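Long-range contacts in insecticidal Delta-Endotoxin Cry8Ea1 (Bacillus Thuringiensis, PDB 3EB7), which kills larvae of the underground pest Holotrichia parallela, probably by forming pores in gut-cell membranes as other three-domain Cry toxins do: residues Ala236-Glu241 and His434-Arg439; Phe277-Arg282 and Ser413-Tyr418; Ser481-Val486 and Lys563-Asn568. All coordinates share one frame; numbering follows the deposited sequence.

Contact 1 (Ala236-Glu241 and His434-Arg439)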
loop_
_atom_site.group_PDB
_atom_site.type_symbol
_atom_site.label_atom_id
_atom_site.label_comp_id
_atom_site.label_asym_id
_atom_site.label_seq_id
_atom_site.Cartn_x
_atom_site.Cartn_y
_atom_site.Cartn_z
ATOM N N ALA A 236 -7.957 8.822 0.009
ATOM C CA ALA A 236 -6.777 8.210 0.660
ATOM C C ALA A 236 -5.627 7.852 -0.322
ATOM O O ALA A 236 -5.863 7.523 -1.462
ATOM C CB ALA A 236 -7.170 6.968 1.511
ATOM N N GLN A 237 -4.388 7.914 0.164
ATOM C CA GLN A 237 -3.206 7.599 -0.639
ATOM C C GLN A 237 -2.344 6.591 0.094
ATOM O O GLN A 237 -2.032 6.780 1.268
ATOM C CB GLN A 237 -2.359 8.869 -0.846
ATOM C CG GLN A 237 -3.163 10.077 -1.246
ATOM C CD GLN A 237 -2.325 11.154 -1.861
ATOM O OE1 GLN A 237 -1.707 10.951 -2.906
ATOM N NE2 GLN A 237 -2.283 12.304 -1.220
ATOM N N LEU A 238 -1.898 5.555 -0.611
ATOM C CA LEU A 238 -0.905 4.606 -0.058
ATOM C C LEU A 238 0.435 4.957 -0.643
ATOM O O LEU A 238 0.628 4.792 -1.840
ATOM C CB LEU A 238 -1.269 3.155 -0.406
ATOM C CG LEU A 238 -2.657 2.668 0.005
ATOM C CD1 LEU A 238 -2.895 1.233 -0.456
ATOM C CD2 LEU A 238 -2.803 2.743 1.497
ATOM N N THR A 239 1.370 5.414 0.204
ATOM C CA THR A 239 2.644 5.950 -0.279
ATOM C C THR A 239 3.815 5.012 -0.179
ATOM O O THR A 239 4.870 5.298 -0.733
ATOM C CB THR A 239 3.040 7.299 0.387
ATOM O OG1 THR A 239 3.214 7.116 1.805
ATOM C CG2 THR A 239 2.020 8.445 0.030
ATOM N N ARG A 240 3.642 3.898 0.534
ATOM C CA ARG A 240 4.697 2.867 0.625
ATOM C C ARG A 240 5.141 2.370 -0.746
ATOM O O ARG A 240 4.329 2.261 -1.682
ATOM C CB ARG A 240 4.226 1.680 1.473
ATOM C CG ARG A 240 3.431 0.585 0.714
ATOM C CD ARG A 240 2.017 0.980 0.289
ATOM N NE ARG A 240 1.331 -0.063 -0.503
ATOM C CZ ARG A 240 1.539 -0.296 -1.805
ATOM N NH1 ARG A 240 2.438 0.429 -2.493
ATOM N NH2 ARG A 240 0.852 -1.262 -2.433
ATOM N N GLU A 241 6.433 2.064 -0.848
ATOM C CA GLU A 241 7.015 1.381 -2.000
ATOM C C GLU A 241 6.987 -0.116 -1.732
ATOM O O GLU A 241 7.317 -0.534 -0.613
ATOM C CB GLU A 241 8.490 1.734 -2.095
ATOM C CG GLU A 241 8.852 2.812 -3.066
ATOM C CD GLU A 241 10.366 3.051 -3.051
ATOM O OE1 GLU A 241 10.983 2.915 -1.946
ATOM O OE2 GLU A 241 10.932 3.329 -4.141
ATOM N N HIS A 434 1.951 2.807 -5.358
ATOM C CA HIS A 434 0.513 2.580 -5.581
ATOM C C HIS A 434 -0.181 3.698 -6.388
ATOM O O HIS A 434 0.121 4.923 -6.239
ATOM C CB HIS A 434 -0.201 2.341 -4.223
ATOM C CG HIS A 434 -1.548 1.691 -4.347
ATOM N ND1 HIS A 434 -2.706 2.405 -4.564
ATOM C CD2 HIS A 434 -1.921 0.387 -4.287
ATOM C CE1 HIS A 434 -3.727 1.574 -4.660
ATOM N NE2 HIS A 434 -3.279 0.343 -4.490
ATOM N N ARG A 435 -1.114 3.273 -7.247
ATOM C CA ARG A 435 -1.933 4.179 -8.048
ATOM C C ARG A 435 -2.614 5.273 -7.210
ATOM O O ARG A 435 -2.723 6.395 -7.670
ATOM C CB ARG A 435 -2.989 3.371 -8.828
ATOM C CG ARG A 435 -3.944 4.184 -9.725
ATOM C CD ARG A 435 -3.289 4.663 -11.026
ATOM N NE ARG A 435 -4.251 5.214 -12.002
ATOM C CZ ARG A 435 -5.024 4.497 -12.835
ATOM N NH1 ARG A 435 -5.013 3.174 -12.825
ATOM N NH2 ARG A 435 -5.855 5.120 -13.673
ATOM N N SER A 436 -3.060 4.978 -5.986
ATOM C CA SER A 436 -3.778 6.003 -5.162
ATOM C C SER A 436 -2.941 7.235 -4.802
ATOM O O SER A 436 -3.467 8.246 -4.405
ATOM C CB SER A 436 -4.329 5.391 -3.857
ATOM O OG SER A 436 -3.297 4.760 -3.118
ATOM N N ALA A 437 -1.626 7.117 -4.926
ATOM C CA ALA A 437 -0.711 8.167 -4.565
ATOM C C ALA A 437 -0.450 9.069 -5.786
ATOM O O ALA A 437 0.305 8.734 -6.680
ATOM C CB ALA A 437 0.565 7.539 -4.040
ATOM N N ASP A 438 -1.086 10.227 -5.805
ATOM C CA ASP A 438 -1.114 11.036 -7.003
ATOM C C ASP A 438 0.197 11.791 -7.218
ATOM O O ASP A 438 1.038 11.855 -6.338
ATOM C CB ASP A 438 -2.374 11.951 -7.036
ATOM C CG ASP A 438 -2.318 13.131 -6.044
ATOM O OD1 ASP A 438 -1.302 13.367 -5.341
ATOM O OD2 ASP A 438 -3.329 13.854 -5.975
ATOM N N ARG A 439 0.323 12.366 -8.403
ATOM C CA ARG A 439 1.492 13.102 -8.852
ATOM C C ARG A 439 1.479 14.589 -8.523
ATOM O O ARG A 439 2.507 15.262 -8.630
ATOM C CB ARG A 439 1.589 12.955 -10.369
ATOM C CG ARG A 439 1.852 11.534 -10.817
ATOM C CD ARG A 439 2.143 11.546 -12.328
ATOM N NE ARG A 439 2.783 10.295 -12.630
ATOM C CZ ARG A 439 4.082 10.127 -12.778
ATOM N NH1 ARG A 439 4.898 11.166 -12.733
ATOM N NH2 ARG A 439 4.551 8.901 -12.996
HETATM O O HOH W 1 2.770 3.989 -3.055
#
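Gln237 and Ala437 mark the closest backbone approach, CA to CA 4.7 Å, where the irregular chain of Ala236-Glu241 passes a type I beta turn running from His434 to Ala437. Ser436 OG receives the N-H of Leu238 at 3.0 Å, with 163° at the hydrogen. Within the turn, His434 ND1 is gripped by two hydrogen bonds, from Ser436 N at 3.0 Å and with Ser436 OG at 2.8 Å, which should hold the ring in its rotation. Leu238 CD1 then makes a CH-pi contact over the middle of one face, 4.0 Å from the His434 ring centroid and 7° off its normal. The Arg240 guanidinium stands nearly perpendicular to that ring (86°), its NH2 at the ring edge and His434 CB over one of its own faces; NH2 also pairs with Asp217. Gln237 OE1 accepts Asp438 N at 3.1 Å and shares Lys455 with Asp438 OD1, while Gln237 NE2 bonds to Gln450 O. One water joins Leu238 O, Arg240 O and His434 N. Leu18 and helix 198-220 of the N-terminal helical domain and strand 448-452 of the C-terminal domain touch these loops, a domain junction of the three-domain Cry toxin fold.

Contact 2 (Phe277-Arg282 and Ser413-Tyr418); sequences FDFITR and SHRLNY
Phe279 and Arg415 meet where two sheets of the beta-prism domain of the Cry toxin come together: strand 278-282 belongs to a four-stranded antiparallel sheet, strand 414-418 to a three-stranded one. The axes of these two short segments approach to 5.8 Å and cross at 81°, so the strands pack across each other and do not pair as neighbours in one sheet. Phe279 CE2 lies over one face of the Arg415 guanidinium, 3.6 Å above its plane, nearer the rim than the middle, while Arg415 NE comes to the edge of the phenyl ring. Ring and guanidinium planes are 75° apart. The bend of the arginine at chi3 (78°) puts Arg415 NE 3.7 Å from Phe279 CE2. Arg415 NH1 also reaches the edge of the Phe277 ring, 4.3 Å from Phe277 CZ. Ile280 directs its CB toward the opposing strand, where CB packs on Asn417 O and CG2 on Leu416 O, each at 3.6 Å.

The polar ends of Arg415 and Asp278 are held from outside. Arg415 NE forms a salt bridge with Asp340, and its NH1 bonds to Thr433 OG1 and His434 O. Asp278, next to Asn417, is held by a salt bridge to Arg272 and a hydrogen bond from OD2 to Ser308 OG. Each strand also carries a classic beta bulge, Thr281 and Arg282 facing Ser307, Asn417 and Tyr418 facing Ser431. Between the two backbones sits a water that accepts from Ile280 N at 3.2 Å and donates to Leu416 O at 2.5 Å.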
loop_
_atom_site.group_PDB
_atom_site.type_symbol
_atom_site.label_atom_id
_atom_site.label_comp_id
_atom_site.label_asym_id
_atom_site.label_seq_id
_atom_site.Cartn_x
_atom_site.Cartn_y
_atom_site.Cartn_z
ATOM N N PHE A 277 8.494 10.695 -0.789
ATOM C CA PHE A 277 7.781 10.058 -1.894
ATOM C C PHE A 277 8.277 10.640 -3.225
ATOM O O PHE A 277 8.334 11.842 -3.384
ATOM C CB PHE A 277 6.279 10.278 -1.718
ATOM C CG PHE A 277 5.443 9.555 -2.743
ATOM C CD1 PHE A 277 5.120 8.206 -2.580
ATOM C CD2 PHE A 277 4.989 10.215 -3.877
ATOM C CE1 PHE A 277 4.337 7.526 -3.521
ATOM C CE2 PHE A 277 4.223 9.536 -4.821
ATOM C CZ PHE A 277 3.902 8.171 -4.629
ATOM N N ASP A 278 8.676 9.804 -4.172
ATOM C CA ASP A 278 9.262 10.340 -5.429
ATOM C C ASP A 278 8.815 9.637 -6.725
ATOM O O ASP A 278 8.157 8.613 -6.690
ATOM C CB ASP A 278 10.793 10.457 -5.350
ATOM C CG ASP A 278 11.497 9.119 -5.153
ATOM O OD1 ASP A 278 10.841 8.062 -5.220
ATOM O OD2 ASP A 278 12.742 9.116 -4.950
ATOM N N PHE A 279 9.160 10.235 -7.850
ATOM C CA PHE A 279 8.803 9.706 -9.178
ATOM C C PHE A 279 10.043 9.634 -10.025
ATOM O O PHE A 279 10.826 10.587 -10.022
ATOM C CB PHE A 279 7.775 10.609 -9.872
ATOM C CG PHE A 279 6.431 10.584 -9.215
ATOM C CD1 PHE A 279 6.080 11.565 -8.258
ATOM C CD2 PHE A 279 5.527 9.565 -9.503
ATOM C CE1 PHE A 279 4.826 11.515 -7.622
ATOM C CE2 PHE A 279 4.285 9.515 -8.890
ATOM C CZ PHE A 279 3.933 10.477 -7.951
ATOM N N ILE A 280 10.217 8.513 -10.727
ATOM C CA ILE A 280 11.289 8.365 -11.701
ATOM C C ILE A 280 11.155 9.388 -12.820
ATOM O O ILE A 280 10.059 9.604 -13.331
ATOM C CB ILE A 280 11.390 6.883 -12.255
ATOM C CG1 ILE A 280 12.621 6.699 -13.129
ATOM C CG2 ILE A 280 10.123 6.477 -13.070
ATOM C CD1 ILE A 280 13.055 5.217 -13.287
ATOM N N THR A 281 12.275 10.024 -13.185
ATOM C CA THR A 281 12.332 10.989 -14.304
ATOM C C THR A 281 13.242 10.574 -15.479
ATOM O O THR A 281 13.021 10.948 -16.635
ATOM C CB THR A 281 12.753 12.400 -13.822
ATOM O OG1 THR A 281 14.071 12.341 -13.289
ATOM C CG2 THR A 281 11.773 12.936 -12.764
ATOM N N ARG A 282 14.259 9.780 -15.199
ATOM C CA ARG A 282 15.161 9.355 -16.258
ATOM C C ARG A 282 15.886 8.093 -15.848
ATOM O O ARG A 282 16.180 7.907 -14.662
ATOM C CB ARG A 282 16.145 10.486 -16.570
ATOM C CG ARG A 282 16.794 10.381 -17.938
ATOM C CD ARG A 282 17.515 11.671 -18.375
ATOM N NE ARG A 282 18.000 11.519 -19.762
ATOM C CZ ARG A 282 17.249 11.708 -20.852
ATOM N NH1 ARG A 282 15.974 12.116 -20.730
ATOM N NH2 ARG A 282 17.779 11.500 -22.061
ATOM N N SER A 413 -2.537 -1.025 -10.895
ATOM C CA SER A 413 -2.550 -0.711 -9.461
ATOM C C SER A 413 -1.279 0.004 -8.989
ATOM O O SER A 413 -1.325 0.691 -7.972
ATOM C CB SER A 413 -2.816 -1.961 -8.627
ATOM O OG SER A 413 -1.869 -2.981 -8.905
ATOM N N HIS A 414 -0.180 -0.135 -9.740
ATOM C CA HIS A 414 1.137 0.383 -9.375
ATOM C C HIS A 414 1.858 0.923 -10.575
ATOM O O HIS A 414 1.491 0.629 -11.718
ATOM C CB HIS A 414 2.013 -0.709 -8.710
ATOM C CG HIS A 414 1.481 -1.170 -7.392
ATOM N ND1 HIS A 414 0.350 -1.961 -7.282
ATOM C CD2 HIS A 414 1.886 -0.906 -6.123
ATOM C CE1 HIS A 414 0.098 -2.193 -6.002
ATOM N NE2 HIS A 414 1.023 -1.569 -5.279
ATOM N N ARG A 415 2.874 1.750 -10.296
ATOM C CA ARG A 415 3.729 2.342 -11.329
ATOM C C ARG A 415 5.169 2.091 -10.905
ATOM O O ARG A 415 5.425 1.978 -9.694
ATOM C CB ARG A 415 3.466 3.844 -11.443
ATOM C CG ARG A 415 3.893 4.599 -10.208
ATOM C CD ARG A 415 3.829 6.065 -10.403
ATOM N NE ARG A 415 2.465 6.567 -10.298
ATOM C CZ ARG A 415 1.741 6.608 -9.184
ATOM N NH1 ARG A 415 2.247 6.207 -8.021
ATOM N NH2 ARG A 415 0.508 7.089 -9.231
ATOM N N LEU A 416 6.094 2.011 -11.873
ATOM C CA LEU A 416 7.522 1.831 -11.575
ATOM C C LEU A 416 8.046 3.096 -10.891
ATOM O O LEU A 416 7.817 4.215 -11.383
ATOM C CB LEU A 416 8.356 1.529 -12.833
ATOM C CG LEU A 416 9.861 1.241 -12.610
ATOM C CD1 LEU A 416 10.008 -0.044 -11.777
ATOM C CD2 LEU A 416 10.615 1.122 -13.956
ATOM N N ASN A 417 8.762 2.906 -9.782
ATOM C CA ASN A 417 9.273 4.004 -9.010
ATOM C C ASN A 417 10.799 4.098 -9.050
ATOM O O ASN A 417 11.355 5.193 -9.111
ATOM C CB ASN A 417 8.777 3.877 -7.553
ATOM C CG ASN A 417 9.260 5.021 -6.637
ATOM O OD1 ASN A 417 9.537 6.134 -7.077
ATOM N ND2 ASN A 417 9.372 4.730 -5.378
ATOM N N TYR A 418 11.485 2.966 -9.007
ATOM C CA TYR A 418 12.917 2.974 -8.873
ATOM C C TYR A 418 13.503 1.620 -9.294
ATOM O O TYR A 418 12.777 0.621 -9.415
ATOM C CB TYR A 418 13.276 3.304 -7.408
ATOM C CG TYR A 418 14.554 4.108 -7.253
ATOM C CD1 TYR A 418 14.570 5.490 -7.494
ATOM C CD2 TYR A 418 15.745 3.482 -6.867
ATOM C CE1 TYR A 418 15.775 6.221 -7.360
ATOM C CE2 TYR A 418 16.943 4.203 -6.720
ATOM C CZ TYR A 418 16.945 5.552 -6.974
ATOM O OH TYR A 418 18.119 6.242 -6.844
HETATM O O HOH W 2 7.612 6.649 -10.694
#

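Contact 3 (Ser481-Val486 and Lys563-Asn568)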
loop_
_atom_site.group_PDB
_atom_site.type_symbol
_atom_site.label_atom_id
_atom_site.label_comp_id
_atom_site.label_asym_id
_atom_site.label_seq_id
_atom_site.Cartn_x
_atom_site.Cartn_y
_atom_site.Cartn_z
ATOM N N SER A 481 12.570 20.295 17.698
ATOM C CA SER A 481 11.814 21.229 16.897
ATOM C C SER A 481 12.223 21.191 15.454
ATOM O O SER A 481 13.413 21.162 15.142
ATOM C CB SER A 481 12.041 22.652 17.423
ATOM O OG SER A 481 11.682 22.701 18.781
ATOM N N GLY A 482 11.245 21.235 14.563
ATOM C CA GLY A 482 11.564 21.256 13.145
ATOM C C GLY A 482 10.293 21.378 12.353
ATOM O O GLY A 482 9.213 21.543 12.921
ATOM N N SER A 483 10.427 21.305 11.037
ATOM C CA SER A 483 9.309 21.442 10.121
ATOM C C SER A 483 9.314 20.296 9.124
ATOM O O SER A 483 10.365 19.712 8.842
ATOM C CB SER A 483 9.419 22.748 9.359
ATOM O OG SER A 483 9.274 23.832 10.247
ATOM N N THR A 484 8.137 19.972 8.601
ATOM C CA THR A 484 8.066 19.136 7.429
ATOM C C THR A 484 8.654 19.953 6.301
ATOM O O THR A 484 8.936 21.133 6.475
ATOM C CB THR A 484 6.613 18.792 7.031
ATOM O OG1 THR A 484 5.907 20.002 6.722
ATOM C CG2 THR A 484 5.899 17.998 8.135
ATOM N N GLY A 485 8.849 19.327 5.140
ATOM C CA GLY A 485 9.168 20.085 3.931
ATOM C C GLY A 485 7.997 20.954 3.469
ATOM O O GLY A 485 6.861 20.880 4.000
ATOM N N VAL A 486 8.292 21.802 2.491
ATOM C CA VAL A 486 7.265 22.446 1.729
ATOM C C VAL A 486 6.520 21.381 0.897
ATOM O O VAL A 486 7.128 20.708 0.052
ATOM C CB VAL A 486 7.892 23.470 0.800
ATOM C CG1 VAL A 486 6.810 24.233 0.083
ATOM C CG2 VAL A 486 8.794 24.421 1.617
ATOM N N LYS A 563 2.913 23.597 5.036
ATOM C CA LYS A 563 4.102 23.197 5.776
ATOM C C LYS A 563 3.718 23.120 7.239
ATOM O O LYS A 563 3.019 23.993 7.727
ATOM C CB LYS A 563 5.267 24.189 5.536
ATOM C CG LYS A 563 6.546 23.872 6.321
ATOM C CD LYS A 563 7.575 24.936 6.104
ATOM C CE LYS A 563 7.958 25.520 7.421
ATOM N NZ LYS A 563 8.405 26.950 7.423
ATOM N N ILE A 564 4.146 22.056 7.914
ATOM C CA ILE A 564 3.789 21.853 9.296
ATOM C C ILE A 564 5.040 22.073 10.114
ATOM O O ILE A 564 6.116 21.555 9.781
ATOM C CB ILE A 564 3.193 20.422 9.564
ATOM C CG1 ILE A 564 1.945 20.117 8.703
ATOM C CG2 ILE A 564 2.871 20.216 11.053
ATOM C CD1 ILE A 564 0.877 21.195 8.688
ATOM N N SER A 565 4.905 22.868 11.174
ATOM C CA SER A 565 6.023 23.149 12.079
ATOM C C SER A 565 5.707 22.673 13.485
ATOM O O SER A 565 4.584 22.909 13.981
ATOM C CB SER A 565 6.295 24.654 12.091
ATOM O OG SER A 565 6.773 25.076 10.817
ATOM N N VAL A 566 6.671 21.984 14.110
ATOM C CA VAL A 566 6.557 21.571 15.512
ATOM C C VAL A 566 7.713 22.149 16.391
ATOM O O VAL A 566 8.870 22.300 15.940
ATOM C CB VAL A 566 6.349 20.017 15.727
ATOM C CG1 VAL A 566 5.119 19.505 14.952
ATOM C CG2 VAL A 566 7.621 19.215 15.405
ATOM N N ARG A 567 7.367 22.445 17.643
ATOM C CA ARG A 567 8.109 23.347 18.497
ATOM C C ARG A 567 7.764 23.081 19.983
ATOM O O ARG A 567 6.732 22.473 20.290
ATOM C CB ARG A 567 7.635 24.746 18.113
ATOM C CG ARG A 567 8.502 25.869 18.486
ATOM C CD ARG A 567 7.920 27.141 17.931
ATOM N NE ARG A 567 7.948 27.101 16.477
ATOM C CZ ARG A 567 7.253 27.904 15.666
ATOM N NH1 ARG A 567 6.441 28.845 16.160
ATOM N NH2 ARG A 567 7.367 27.753 14.344
ATOM N N ASN A 568 8.631 23.544 20.884
ATOM C CA ASN A 568 8.328 23.658 22.318
ATOM C C ASN A 568 7.873 22.344 22.924
ATOM O O ASN A 568 6.756 22.222 23.434
ATOM C CB ASN A 568 7.276 24.780 22.537
ATOM C CG ASN A 568 7.219 25.288 23.991
ATOM O OD1 ASN A 568 8.167 25.106 24.776
ATOM N ND2 ASN A 568 6.106 25.942 24.347
#
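Gly482 with Val566 and Ser483 with Ser565 are antiparallel pairs in one sheet of the C-terminal beta-sandwich domain, which belongs to the galactose-binding-like clan. The touching parts run 176° apart in direction. Gly482 and Val566 form the hydrogen-bonded pair: Gly482 N donates to Val566 O at 2.9 Å, and Val566 N returns a bond to Gly482 O at 2.8 Å. Ser483 and Ser565 form the non-hydrogen-bonded pair that follows, with CA atoms 4.2 Å apart. Both serine side chains point to the same face of the sheet, so their hydroxyls meet directly: Ser483 OG and Ser565 OG are hydrogen-bonded at 2.9 Å. Lys563 lies on this side too, the bend at its chi3 bringing Lys563 CE to 3.5 Å from Ser483 OG.

The register continues as Thr484 N donates to Ile564 O at 2.8 Å. The return bond from Ile564 N goes not to the carbonyl of Thr484, however, but to its hydroxyl OG1, at 3.0 Å and nearly straight at 175°. Thr484 OG1 lies between the backbone N and the carbonyl carbon (chi1 61°), which turns it toward the neighbouring strand, and the side chain thus supplies the acceptor that the backbone would give in a regular pair. The Thr484 methyl, CG2, meanwhile packs obliquely against Ile564 CB.

On the opposite face from the serines, Val566 turns inward and, with Ile564, touches Ile580 of strand 578-588 in the other sheet, which forms part of the hydrophobic interior of the sandwich. Strand 511-517 bonds to the other edge of strand 559-567. Within its own segment the threonine hydroxyl is a donor as well, Thr484 OG1 reaching Gly485 O at 3.0 Å.

Contacts 1 and 2 are neighbours, with centres about 10 Å apart, and they touch: Arg240 NH2 meets His414 NE2 and Arg435 N meets Ser413 O, both probable hydrogen bonds. Strand 427-434, which leads into the turn of contact 1, pairs with strand 414-422 of contact 2. Along the chain, both segments of contact 2 fall between those of contact 1. Contact 3 comes later, its centre about 23 Å from that of contact 1 and 27 Å from that of contact 2, and touches neither. Contact 1 thus joins the prism to the helical and C-terminal domains, contact 2 packs two sheets of the prism against each other, and contact 3 pairs strands within the sandwich.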